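PDB 6SK0: putative type VI secretion protein from Escherichia coli, which forms the trimeric spike at the tip of the type VI secretion system, which helps puncture target cells and carries and inhibits a phospholipase effector. Local coordinates for the interface of chains A and B. Numbering follows the deposited sequence. Chains: chain A/B, Putative type VI secretion protein.

Contact 1: the interface of chains A and B. Residues chain A 583, 629-631; chain B 637-639.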
loop_
_atom_site.group_PDB
_atom_site.type_symbol
_atom_site.label_atom_id
_atom_site.label_comp_id
_atom_site.label_asym_id
_atom_site.label_seq_id
_atom_site.Cartn_x
_atom_site.Cartn_y
_atom_site.Cartn_z
ATOM N N GLN A 583 0.468 11.417 13.881
ATOM C CA GLN A 583 0.038 10.682 12.697
ATOM C C GLN A 583 -0.336 9.246 13.037
ATOM O O GLN A 583 -1.361 8.740 12.570
ATOM C CB GLN A 583 1.128 10.712 11.628
ATOM C CG GLN A 583 1.342 12.068 10.998
ATOM C CD GLN A 583 0.044 12.727 10.596
ATOM O OE1 GLN A 583 -0.262 13.838 11.013
ATOM N NE2 GLN A 583 -0.728 12.042 9.785
ATOM N N HIS A 629 8.568 9.228 8.760
ATOM C CA HIS A 629 7.620 10.320 8.834
ATOM C C HIS A 629 8.174 11.533 8.116
ATOM O O HIS A 629 9.340 11.884 8.291
ATOM C CB HIS A 629 7.284 10.687 10.273
ATOM C CG HIS A 629 6.406 11.884 10.372
ATOM N ND1 HIS A 629 6.888 13.134 10.674
ATOM C CD2 HIS A 629 5.082 12.036 10.143
ATOM C CE1 HIS A 629 5.895 14.001 10.654
ATOM N NE2 HIS A 629 4.788 13.359 10.339
ATOM N N ALA A 630 7.331 12.166 7.312
ATOM C CA ALA A 630 7.666 13.414 6.692
ATOM C C ALA A 630 6.419 14.274 6.826
ATOM O O ALA A 630 5.307 13.780 6.612
ATOM C CB ALA A 630 8.078 13.274 5.228
ATOM N N PRO A 631 6.558 15.538 7.204
ATOM C CA PRO A 631 5.373 16.399 7.285
ATOM C C PRO A 631 4.737 16.686 5.936
ATOM O O PRO A 631 3.532 16.933 5.879
ATOM C CB PRO A 631 5.915 17.673 7.944
ATOM C CG PRO A 631 7.369 17.630 7.720
ATOM C CD PRO A 631 7.764 16.202 7.713
ATOM N N VAL B 637 4.277 7.296 7.640
ATOM C CA VAL B 637 3.194 8.211 7.945
ATOM C C VAL B 637 3.545 9.622 7.511
ATOM O O VAL B 637 4.707 10.034 7.511
ATOM C CB VAL B 637 2.822 8.193 9.442
ATOM C CG1 VAL B 637 2.225 6.855 9.808
ATOM C CG2 VAL B 637 4.030 8.524 10.306
ATOM N N SER B 638 2.508 10.365 7.156
ATOM C CA SER B 638 2.605 11.771 6.821
ATOM C C SER B 638 1.226 12.374 6.983
ATOM O O SER B 638 0.220 11.717 6.722
ATOM C CB SER B 638 3.114 11.980 5.393
ATOM O OG SER B 638 3.046 13.341 5.035
ATOM N N ALA B 639 1.186 13.627 7.423
ATOM C CA ALA B 639 -0.061 14.369 7.319
ATOM C C ALA B 639 -0.466 14.533 5.863
ATOM O O ALA B 639 -1.656 14.510 5.542
ATOM C CB ALA B 639 0.065 15.730 7.998
#
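A:His629 and B:Val637 meet as a parallel beta bridge where strand 626-629 of one VgrG chain runs beside strand 634-638 of the next, an example of how intertwined spikes pass a sheet from subunit to subunit. At its end the pairing is weak: the amide N of A:Ala630 lies 3.4 Å from the carbonyl O of B:Val637. A firmer link follows, in which the hydroxyl OG of B:Ser638 donates to the carbonyl O of A:Ala630 at 2.8 Å, tilted 26° from the carbonyl plane. The torsion that sets OG opposite the serine's own backbone N (chi1 173°), alongside the carbonyl carbon, directs it toward the partner carbonyl.

Side chains close over the bridge. The imidazole of A:His629 crosses B:Val637 at about a right angle, and its CD2 rests 3.7 Å from the methyl CG2. The same valine branch lies near the aliphatic CB of A:Gln583, which is 3.7 Å from CB of B:Val637.

A:Gln583 comes from helix 578-600, which therefore packs against the strand end of the partner chain. Its side chain bends at chi2 (-47°), folding the carboxamide over the backbone of B:Ser638 and B:Ala639. There the amide carbon CD of A:Gln583 sits 3.7 Å from CA of B:Ala639, while the amide oxygen OE1 of A:Gln583 lies 3.6 Å from the methyl CB of B:Ala639.

Contact 2: the interface of chains A and B. Residues chain A 667, 675, 677, 684, 686; chain B 677, 685-686.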
loop_
_atom_site.group_PDB
_atom_site.type_symbol
_atom_site.label_atom_id
_atom_site.label_comp_id
_atom_site.label_asym_id
_atom_site.label_seq_id
_atom_site.Cartn_x
_atom_site.Cartn_y
_atom_site.Cartn_z
ATOM N N PHE A 667 -5.768 -4.884 -10.900
ATOM C CA PHE A 667 -5.852 -4.883 -9.452
ATOM C C PHE A 667 -6.401 -6.234 -9.034
ATOM O O PHE A 667 -7.552 -6.564 -9.332
ATOM C CB PHE A 667 -6.728 -3.745 -8.949
ATOM C CG PHE A 667 -6.934 -3.757 -7.472
ATOM C CD1 PHE A 667 -5.881 -3.507 -6.617
ATOM C CD2 PHE A 667 -8.175 -4.025 -6.934
ATOM C CE1 PHE A 667 -6.060 -3.519 -5.264
ATOM C CE2 PHE A 667 -8.360 -4.030 -5.573
ATOM C CZ PHE A 667 -7.298 -3.771 -4.736
ATOM N N VAL A 675 -13.133 -11.110 1.728
ATOM C CA VAL A 675 -12.977 -9.819 1.082
ATOM C C VAL A 675 -14.173 -8.983 1.493
ATOM O O VAL A 675 -15.323 -9.379 1.274
ATOM C CB VAL A 675 -12.878 -9.948 -0.442
ATOM C CG1 VAL A 675 -12.930 -8.584 -1.093
ATOM C CG2 VAL A 675 -11.618 -10.695 -0.828
ATOM N N LEU A 677 -15.671 -5.042 1.438
ATOM C CA LEU A 677 -15.659 -3.651 1.019
ATOM C C LEU A 677 -16.874 -2.968 1.613
ATOM O O LEU A 677 -18.011 -3.317 1.280
ATOM C CB LEU A 677 -15.661 -3.522 -0.503
ATOM C CG LEU A 677 -14.661 -4.353 -1.298
ATOM C CD1 LEU A 677 -14.781 -4.018 -2.767
ATOM C CD2 LEU A 677 -13.250 -4.113 -0.812
ATOM N N MET A 684 -21.296 2.371 -3.514
ATOM C CA MET A 684 -20.281 1.509 -4.084
ATOM C C MET A 684 -20.511 1.399 -5.579
ATOM O O MET A 684 -21.634 1.153 -6.023
ATOM C CB MET A 684 -20.317 0.138 -3.417
ATOM C CG MET A 684 -19.310 -0.849 -3.923
ATOM S SD MET A 684 -19.197 -2.282 -2.841
ATOM C CE MET A 684 -18.867 -1.495 -1.272
ATOM N N LEU A 686 -19.025 -0.746 -8.731
ATOM C CA LEU A 686 -18.225 -1.845 -9.251
ATOM C C LEU A 686 -18.476 -1.865 -10.751
ATOM O O LEU A 686 -19.501 -2.370 -11.215
ATOM C CB LEU A 686 -18.590 -3.156 -8.566
ATOM C CG LEU A 686 -18.694 -3.045 -7.039
ATOM C CD1 LEU A 686 -19.395 -4.241 -6.423
ATOM C CD2 LEU A 686 -17.325 -2.863 -6.410
ATOM N N LEU B 677 -11.193 -9.711 -7.321
ATOM C CA LEU B 677 -11.244 -9.929 -5.886
ATOM C C LEU B 677 -11.618 -11.378 -5.641
ATOM O O LEU B 677 -12.721 -11.807 -5.995
ATOM C CB LEU B 677 -12.247 -8.996 -5.210
ATOM C CG LEU B 677 -12.187 -7.510 -5.545
ATOM C CD1 LEU B 677 -13.206 -6.763 -4.716
ATOM C CD2 LEU B 677 -10.800 -6.956 -5.310
ATOM N N GLN B 685 -18.101 -9.616 1.125
ATOM C CA GLN B 685 -19.120 -8.646 1.484
ATOM C C GLN B 685 -18.830 -7.358 0.736
ATOM O O GLN B 685 -17.761 -6.765 0.902
ATOM C CB GLN B 685 -19.161 -8.406 2.992
ATOM C CG GLN B 685 -19.338 -9.657 3.816
ATOM C CD GLN B 685 -18.015 -10.309 4.154
ATOM O OE1 GLN B 685 -17.091 -9.645 4.625
ATOM N NE2 GLN B 685 -17.909 -11.609 3.907
ATOM N N LEU B 686 -19.760 -6.952 -0.102
ATOM C CA LEU B 686 -19.704 -5.684 -0.813
ATOM C C LEU B 686 -20.895 -4.879 -0.317
ATOM O O LEU B 686 -22.029 -5.092 -0.752
ATOM C CB LEU B 686 -19.717 -5.905 -2.321
ATOM C CG LEU B 686 -18.751 -6.999 -2.792
ATOM C CD1 LEU B 686 -19.036 -7.442 -4.214
ATOM C CD2 LEU B 686 -17.309 -6.545 -2.667
#
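B:Leu686 buries 42 Å² against chain A, and with A:Leu677 and B:Leu677, at 25 Å² each, it makes the apolar core of this stretch of the VgrG beta-helix. The side chains of B:Leu686 and A:Leu677 lie next to one another and point the same way, with CD2 of the former 3.6 Å from CD1 of the latter. That methyl of A:Leu677 also meets its counterpart in the other chain: the two copies of Leu677 reach toward each other tip to tip, CD1 of A:Leu677 to CD1 of B:Leu677 at 3.7 Å. In both copies CG is set opposite the carbonyl carbon (chi1 -49°), and the near-straight continuation carries the methyl tips inward.

Other side chains enclose the trio. The side chain of A:Met684 crosses that of B:Leu686 at about a right angle, its thioether SD 3.7 Å from CB of B:Leu686. Next to it, A:Leu686 touches B:Leu686 through their CD1 methyls. On the far side of the core, the ring edge atom CE2 of A:Phe667 approaches CD2 of B:Leu677 at 3.8 Å.

The register is fixed by the backbone of B:Gln685, whose N donates to O of A:Val675 and whose O accepts from N of A:Leu677, both at 2.8 Å. Strand 675-679 of chain A is thereby joined in parallel to strand 684-688 of chain B, and the leucines seal the interior of the spike, which probably contributes to its stiffness.

Contact 3: the interface of chains A and B. Residues chain A 641-643; chain B 611, 614, 652, 654.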
loop_
_atom_site.group_PDB
_atom_site.type_symbol
_atom_site.label_atom_id
_atom_site.label_comp_id
_atom_site.label_asym_id
_atom_site.label_seq_id
_atom_site.Cartn_x
_atom_site.Cartn_y
_atom_site.Cartn_z
ATOM N N ALA A 641 9.476 -3.449 -9.260
ATOM C CA ALA A 641 8.398 -3.814 -8.362
ATOM C C ALA A 641 8.608 -3.236 -6.969
ATOM O O ALA A 641 9.729 -3.010 -6.519
ATOM C CB ALA A 641 8.273 -5.331 -8.277
ATOM N N LEU A 642 7.507 -2.996 -6.288
ATOM C CA LEU A 642 7.521 -2.628 -4.887
ATOM C C LEU A 642 6.822 -3.724 -4.110
ATOM O O LEU A 642 5.866 -4.328 -4.597
ATOM C CB LEU A 642 6.841 -1.284 -4.656
ATOM C CG LEU A 642 7.697 -0.051 -4.937
ATOM C CD1 LEU A 642 7.870 0.164 -6.421
ATOM C CD2 LEU A 642 7.079 1.183 -4.317
ATOM N N ARG A 643 7.314 -3.996 -2.913
ATOM C CA ARG A 643 6.646 -4.921 -2.022
ATOM C C ARG A 643 6.489 -4.291 -0.651
ATOM O O ARG A 643 7.455 -3.793 -0.070
ATOM C CB ARG A 643 7.384 -6.245 -1.891
ATOM C CG ARG A 643 6.685 -7.155 -0.903
ATOM C CD ARG A 643 7.191 -8.549 -0.948
ATOM N NE ARG A 643 7.535 -8.962 -2.293
ATOM C CZ ARG A 643 8.368 -9.953 -2.556
ATOM N NH1 ARG A 643 8.924 -10.620 -1.563
ATOM N NH2 ARG A 643 8.643 -10.272 -3.803
ATOM N N GLN B 611 7.610 -9.901 -8.790
ATOM C CA GLN B 611 7.885 -10.082 -7.369
ATOM C C GLN B 611 9.001 -11.096 -7.138
ATOM O O GLN B 611 9.822 -10.927 -6.234
ATOM C CB GLN B 611 6.609 -10.492 -6.636
ATOM C CG GLN B 611 5.542 -9.404 -6.599
ATOM C CD GLN B 611 6.017 -8.120 -5.938
ATOM O OE1 GLN B 611 6.794 -8.147 -4.992
ATOM N NE2 GLN B 611 5.546 -6.992 -6.436
ATOM N N LEU B 614 11.993 -9.252 -7.882
ATOM C CA LEU B 614 12.289 -8.371 -6.763
ATOM C C LEU B 614 12.968 -9.127 -5.636
ATOM O O LEU B 614 13.882 -8.604 -4.999
ATOM C CB LEU B 614 11.009 -7.706 -6.262
ATOM C CG LEU B 614 11.183 -6.718 -5.107
ATOM C CD1 LEU B 614 12.058 -5.556 -5.542
ATOM C CD2 LEU B 614 9.837 -6.223 -4.607
ATOM N N GLY B 652 3.165 -5.078 -4.943
ATOM C CA GLY B 652 2.676 -6.230 -4.218
ATOM C C GLY B 652 2.544 -5.908 -2.740
ATOM O O GLY B 652 3.492 -5.450 -2.107
ATOM N N MET B 654 1.540 -7.894 0.652
ATOM C CA MET B 654 1.345 -9.202 1.251
ATOM C C MET B 654 1.175 -9.042 2.748
ATOM O O MET B 654 1.889 -8.269 3.387
ATOM C CB MET B 654 2.517 -10.138 0.960
ATOM C CG MET B 654 2.670 -10.526 -0.485
ATOM S SD MET B 654 3.412 -9.238 -1.497
ATOM C CE MET B 654 4.295 -10.230 -2.700
#
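Torsions in A:Arg643 and B:Gln611 bring a guanidinium and a carboxamide together: the arginine leaves its strand with CG opposite the backbone N (chi1 177°) and then bends at chi3 (-36°), while the glutamine bends at chi2 to meet it. The arginine grips side-on, NE at 2.9 Å and NH2 at 3.1 Å from the same amide oxygen, OE1 of B:Gln611. That oxygen lies in the guanidinium plane, although the two flat groups are turned 52° apart. NH2 uses a lone pair of OE1, whereas NE arrives tilted from the carbonyl plane.

The other end of the amide is also engaged. NE2 of B:Gln611 donates to the carbonyl O of A:Leu642 at 3.3 Å from above the carbonyl plane, and N of B:Gly652 reaches this O from the opposite face at 2.8 Å. Bonded at both ends, the amide is probably held in one orientation.

Apolar contacts flank the arginine: CD2 of B:Leu614 packs on its CB at 3.7 Å, and the methyl CE of B:Met654 lies 3.8 Å from its CD. Helix 608-618 of chain B thus lies against the outside of the shared beta-helix, where strand 642-646 of chain A pairs in parallel with strand 651-655 of chain B.

Contact 4: the interface of chains A and B. Residues chain A 671, 673-675; chain B 678-679, 683.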
loop_
_atom_site.group_PDB
_atom_site.type_symbol
_atom_site.label_atom_id
_atom_site.label_comp_id
_atom_site.label_asym_id
_atom_site.label_seq_id
_atom_site.Cartn_x
_atom_site.Cartn_y
_atom_site.Cartn_z
ATOM N N ALA A 671 -7.552 -13.011 -0.860
ATOM C CA ALA A 671 -7.592 -13.110 0.585
ATOM C C ALA A 671 -7.895 -14.549 0.955
ATOM O O ALA A 671 -8.796 -15.165 0.381
ATOM C CB ALA A 671 -8.636 -12.168 1.180
ATOM N N GLY A 673 -9.088 -15.439 3.833
ATOM C CA GLY A 673 -10.369 -15.389 4.498
ATOM C C GLY A 673 -11.410 -14.664 3.680
ATOM O O GLY A 673 -11.883 -15.181 2.669
ATOM N N ALA A 674 -11.768 -13.463 4.099
ATOM C CA ALA A 674 -12.854 -12.727 3.483
ATOM C C ALA A 674 -12.331 -11.542 2.684
ATOM O O ALA A 674 -11.230 -11.044 2.915
ATOM C CB ALA A 674 -13.848 -12.241 4.537
ATOM N N VAL A 675 -13.133 -11.110 1.728
ATOM C CA VAL A 675 -12.977 -9.819 1.082
ATOM C C VAL A 675 -14.173 -8.983 1.493
ATOM O O VAL A 675 -15.323 -9.379 1.274
ATOM C CB VAL A 675 -12.878 -9.948 -0.442
ATOM C CG1 VAL A 675 -12.930 -8.584 -1.093
ATOM C CG2 VAL A 675 -11.618 -10.695 -0.828
ATOM N N LEU B 678 -10.704 -12.128 -5.047
ATOM C CA LEU B 678 -10.932 -13.524 -4.722
ATOM C C LEU B 678 -10.825 -13.715 -3.220
ATOM O O LEU B 678 -9.769 -13.473 -2.629
ATOM C CB LEU B 678 -9.950 -14.434 -5.453
ATOM C CG LEU B 678 -10.012 -15.896 -5.018
ATOM C CD1 LEU B 678 -11.391 -16.506 -5.262
ATOM C CD2 LEU B 678 -8.942 -16.684 -5.719
ATOM N N SER B 679 -11.915 -14.135 -2.611
ATOM C CA SER B 679 -11.917 -14.615 -1.244
ATOM C C SER B 679 -11.867 -16.134 -1.281
ATOM O O SER B 679 -12.598 -16.763 -2.050
ATOM C CB SER B 679 -13.158 -14.123 -0.502
ATOM O OG SER B 679 -13.347 -14.833 0.698
ATOM N N GLY B 683 -15.900 -15.867 2.143
ATOM C CA GLY B 683 -16.839 -15.133 1.342
ATOM C C GLY B 683 -16.472 -13.674 1.147
ATOM O O GLY B 683 -15.412 -13.192 1.524
#
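A:Val675 sets its methyl CG2 against CB of B:Ser679 at 3.8 Å, the small apolar centre of a turn in the intertwined beta-helix typical of VgrG spikes. The valine places CG2 opposite its carbonyl carbon, beside the backbone N, and the same methyl faces the carbonyl O of B:Leu678. Little surface is hidden here, 52 Å² in all, with 20 Å² of it on B:Ser679.

Around this centre the contact is chiefly polar. B:Ser679 turns its hydroxyl opposite its own backbone N (chi1 165°), sending OG toward the chain A loop that joins strands 667-671 and 675-679. It donates to the carbonyl O of A:Gly673 at 2.5 Å, a short bond lying in the carbonyl plane. The hydroxyl also bonds within its own chain, 2.8 Å from OG of B:Ser679 to O of B:Gly683, approaching from above that carbonyl's plane. The serine therefore bridges the partner's loop and the turn that follows its own strand.

The carbonyl of B:Gly683 is shared in turn, since N of A:Val675 donates to its O at 3.1 Å. B:Ser679 may therefore help to position the acceptor that receives the first amide of strand 675-679 in chain A. At the other end of the rim, A:Ala671 and B:Ser679 form a parallel beta bridge, in which N of A:Ala671 donates to O of B:Leu678 at 2.9 Å.

Contacts 2 and 4 are neighbours, their C-alpha centres about 10 Å apart, and share A:Val675, whose backbone bonds to chain B in both, through O in contact 2 and N in contact 4. The bridge of contact 4 involves strand 667-671. Contact 3 lies about 22 Å from contact 2 and 21 Å from contact 4, while contact 1 is about 23 Å from contact 3 and 31 Å from contact 4. Parallel bridges recur at all four, whereas contacts 1 and 3 add helices 578-600 of A and 608-618 of B. In the deposited trimer, this spreads subunit joining along the spike, which may suit a puncturing device.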